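Local coordinates for Phosphoglucosamine/phosphogalactosamine mutase (Sulfolobus tokodaii, PDB 2F7L), which interconverts the 6-phosphates and 1-phosphates of glucosamine and galactosamine, a magnesium-dependent step in making UDP-N-acetylglucosamine and UDP-N-acetylgalactosamine, at residues A[250-255]-A[357-362]. Sequence-based numbering, arbitrary orientation.
Sequences IDSEGR and NVSSAE
A type I beta turn from Asp251 to Gly254 carries on from edge strand 248-251 in domain II of this phosphohexose mutase and meets the first turn of helix 360-365 in domain III; Ser252 of the turn faces Ser360 and Ala361. The contact thus joins two successive alpha/beta/alpha domains, away from the predicted magnesium and phosphoserine sites.

Ser252 OG donates a hydrogen bond to Ser360 OG, 2.7 Å away. The backbone N of Ser252 also points at Ser360 OG, but is modelled too close for the details of that bond to be trusted. The buried hydroxyl of Ser360 is further satisfied by a bond to the carbonyl O of Asp235. A small hydroxyl suits this place, where a turn and a helix start come together. One residue earlier, Ser359 is the N-cap: Ser359 OG accepts from Glu362 N at 3.3 Å, a nearly straight bond of 167° that satisfies an amide of the first helical turn.

Ala361, with nothing beyond CB, lets the turn come close; Asp251 OD2 lies 3.4 Å from Ala361 CA. The carboxylate of Asp251 organises the turn from within, OD1 receiving weak bonds from the amides of Glu253, Gly254 and Arg255. Gly254 suits its place because at its positive phi of 86° a CB would press on the carbonyl O of Glu253.

Arg255 extends from CG to NE and ties both sides together. Arg255 NE forms a salt bridge with Asp251 OD2, 2.8 Å away; the oxygen offers its syn lone pair but sits tilted out of the guanidinium plane, and it also bonds Gln257. Arg255 NH2 forms a salt bridge with Asp365 of helix 360-365 and gives a weak bond, 3.1 Å long, to Ala361 O, which lies at the guanidinium edge.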
loop_
_atom_site.group_PDB
_atom_site.type_symbol
_atom_site.label_atom_id
_atom_site.label_comp_id
_atom_site.label_asym_id
_atom_site.label_seq_id
_atom_site.Cartn_x
_atom_site.Cartn_y
_atom_site.Cartn_z
ATOM N N ILE A 250 16.057 -1.947 1.805
ATOM C CA ILE A 250 17.179 -2.880 1.738
ATOM C C ILE A 250 18.339 -2.150 2.397
ATOM O O ILE A 250 18.788 -1.135 1.875
ATOM C CB ILE A 250 17.527 -3.203 0.274
ATOM C CG1 ILE A 250 16.270 -3.691 -0.452
ATOM C CG2 ILE A 250 18.599 -4.272 0.213
ATOM C CD1 ILE A 250 16.482 -3.946 -1.934
ATOM N N ASP A 251 18.810 -2.645 3.541
ATOM C CA ASP A 251 19.902 -1.985 4.264
ATOM C C ASP A 251 21.304 -2.179 3.686
ATOM O O ASP A 251 21.507 -2.908 2.706
ATOM C CB ASP A 251 19.918 -2.422 5.719
ATOM C CG ASP A 251 20.249 -3.893 5.878
ATOM O OD1 ASP A 251 20.921 -4.457 4.975
ATOM O OD2 ASP A 251 19.844 -4.480 6.917
ATOM N N SER A 252 22.268 -1.513 4.316
ATOM C CA SER A 252 23.676 -1.546 3.909
ATOM C C SER A 252 24.252 -2.943 3.678
ATOM O O SER A 252 25.167 -3.108 2.879
ATOM C CB SER A 252 24.507 -0.808 4.948
ATOM O OG SER A 252 23.814 -0.768 6.190
ATOM N N GLU A 253 23.713 -3.942 4.374
ATOM C CA GLU A 253 24.173 -5.323 4.225
ATOM C C GLU A 253 23.679 -5.938 2.933
ATOM O O GLU A 253 24.163 -6.983 2.509
ATOM C CB GLU A 253 23.691 -6.185 5.394
ATOM C CG GLU A 253 24.140 -5.704 6.759
ATOM C CD GLU A 253 25.657 -5.601 6.895
ATOM O OE1 GLU A 253 26.361 -5.543 5.853
ATOM O OE2 GLU A 253 26.141 -5.562 8.059
ATOM N N GLY A 254 22.702 -5.295 2.308
ATOM C CA GLY A 254 22.176 -5.816 1.058
ATOM C C GLY A 254 21.087 -6.836 1.307
ATOM O O GLY A 254 20.847 -7.717 0.487
ATOM N N ARG A 255 20.443 -6.728 2.460
ATOM C CA ARG A 255 19.370 -7.646 2.799
ATOM C C ARG A 255 18.050 -6.885 2.821
ATOM O O ARG A 255 17.954 -5.799 3.413
ATOM C CB ARG A 255 19.650 -8.305 4.163
ATOM C CG ARG A 255 20.095 -7.341 5.223
ATOM C CD ARG A 255 20.661 -8.037 6.458
ATOM N NE ARG A 255 20.925 -7.038 7.485
ATOM C CZ ARG A 255 20.984 -7.294 8.781
ATOM N NH1 ARG A 255 20.808 -8.530 9.206
ATOM N NH2 ARG A 255 21.169 -6.312 9.653
ATOM N N ASN A 357 22.468 8.373 13.437
ATOM C CA ASN A 357 23.852 8.312 13.010
ATOM C C ASN A 357 24.393 6.880 12.992
ATOM O O ASN A 357 25.580 6.642 13.216
ATOM C CB ASN A 357 24.719 9.185 13.905
ATOM C CG ASN A 357 26.036 9.549 13.247
ATOM O OD1 ASN A 357 26.926 10.132 13.874
ATOM N ND2 ASN A 357 26.163 9.215 11.961
ATOM N N VAL A 358 23.503 5.935 12.712
ATOM C CA VAL A 358 23.838 4.515 12.639
ATOM C C VAL A 358 23.516 4.027 11.224
ATOM O O VAL A 358 22.666 4.604 10.555
ATOM C CB VAL A 358 22.999 3.733 13.652
ATOM C CG1 VAL A 358 23.020 2.275 13.334
ATOM C CG2 VAL A 358 23.531 3.976 15.037
ATOM N N SER A 359 24.185 2.974 10.764
ATOM C CA SER A 359 23.918 2.465 9.421
ATOM C C SER A 359 22.585 1.726 9.369
ATOM O O SER A 359 22.084 1.234 10.389
ATOM C CB SER A 359 25.029 1.525 8.955
ATOM O OG SER A 359 24.888 0.244 9.538
ATOM N N SER A 360 22.018 1.658 8.166
ATOM C CA SER A 360 20.746 0.994 7.945
ATOM C C SER A 360 20.795 -0.436 8.479
ATOM O O SER A 360 19.862 -0.890 9.143
ATOM C CB SER A 360 20.425 0.974 6.453
ATOM O OG SER A 360 21.326 0.123 5.761
ATOM N N ALA A 361 21.880 -1.142 8.181
ATOM C CA ALA A 361 22.030 -2.520 8.645
ATOM C C ALA A 361 21.916 -2.602 10.163
ATOM O O ALA A 361 21.193 -3.437 10.701
ATOM C CB ALA A 361 23.368 -3.081 8.195
ATOM N N GLU A 362 22.625 -1.721 10.859
ATOM C CA GLU A 362 22.581 -1.735 12.305
ATOM C C GLU A 362 21.199 -1.348 12.794
ATOM O O GLU A 362 20.623 -2.033 13.636
ATOM C CB GLU A 362 23.612 -0.780 12.903
ATOM C CG GLU A 362 23.647 -0.894 14.426
ATOM C CD GLU A 362 24.454 0.193 15.116
ATOM O OE1 GLU A 362 25.597 0.461 14.666
ATOM O OE2 GLU A 362 23.940 0.761 16.121
#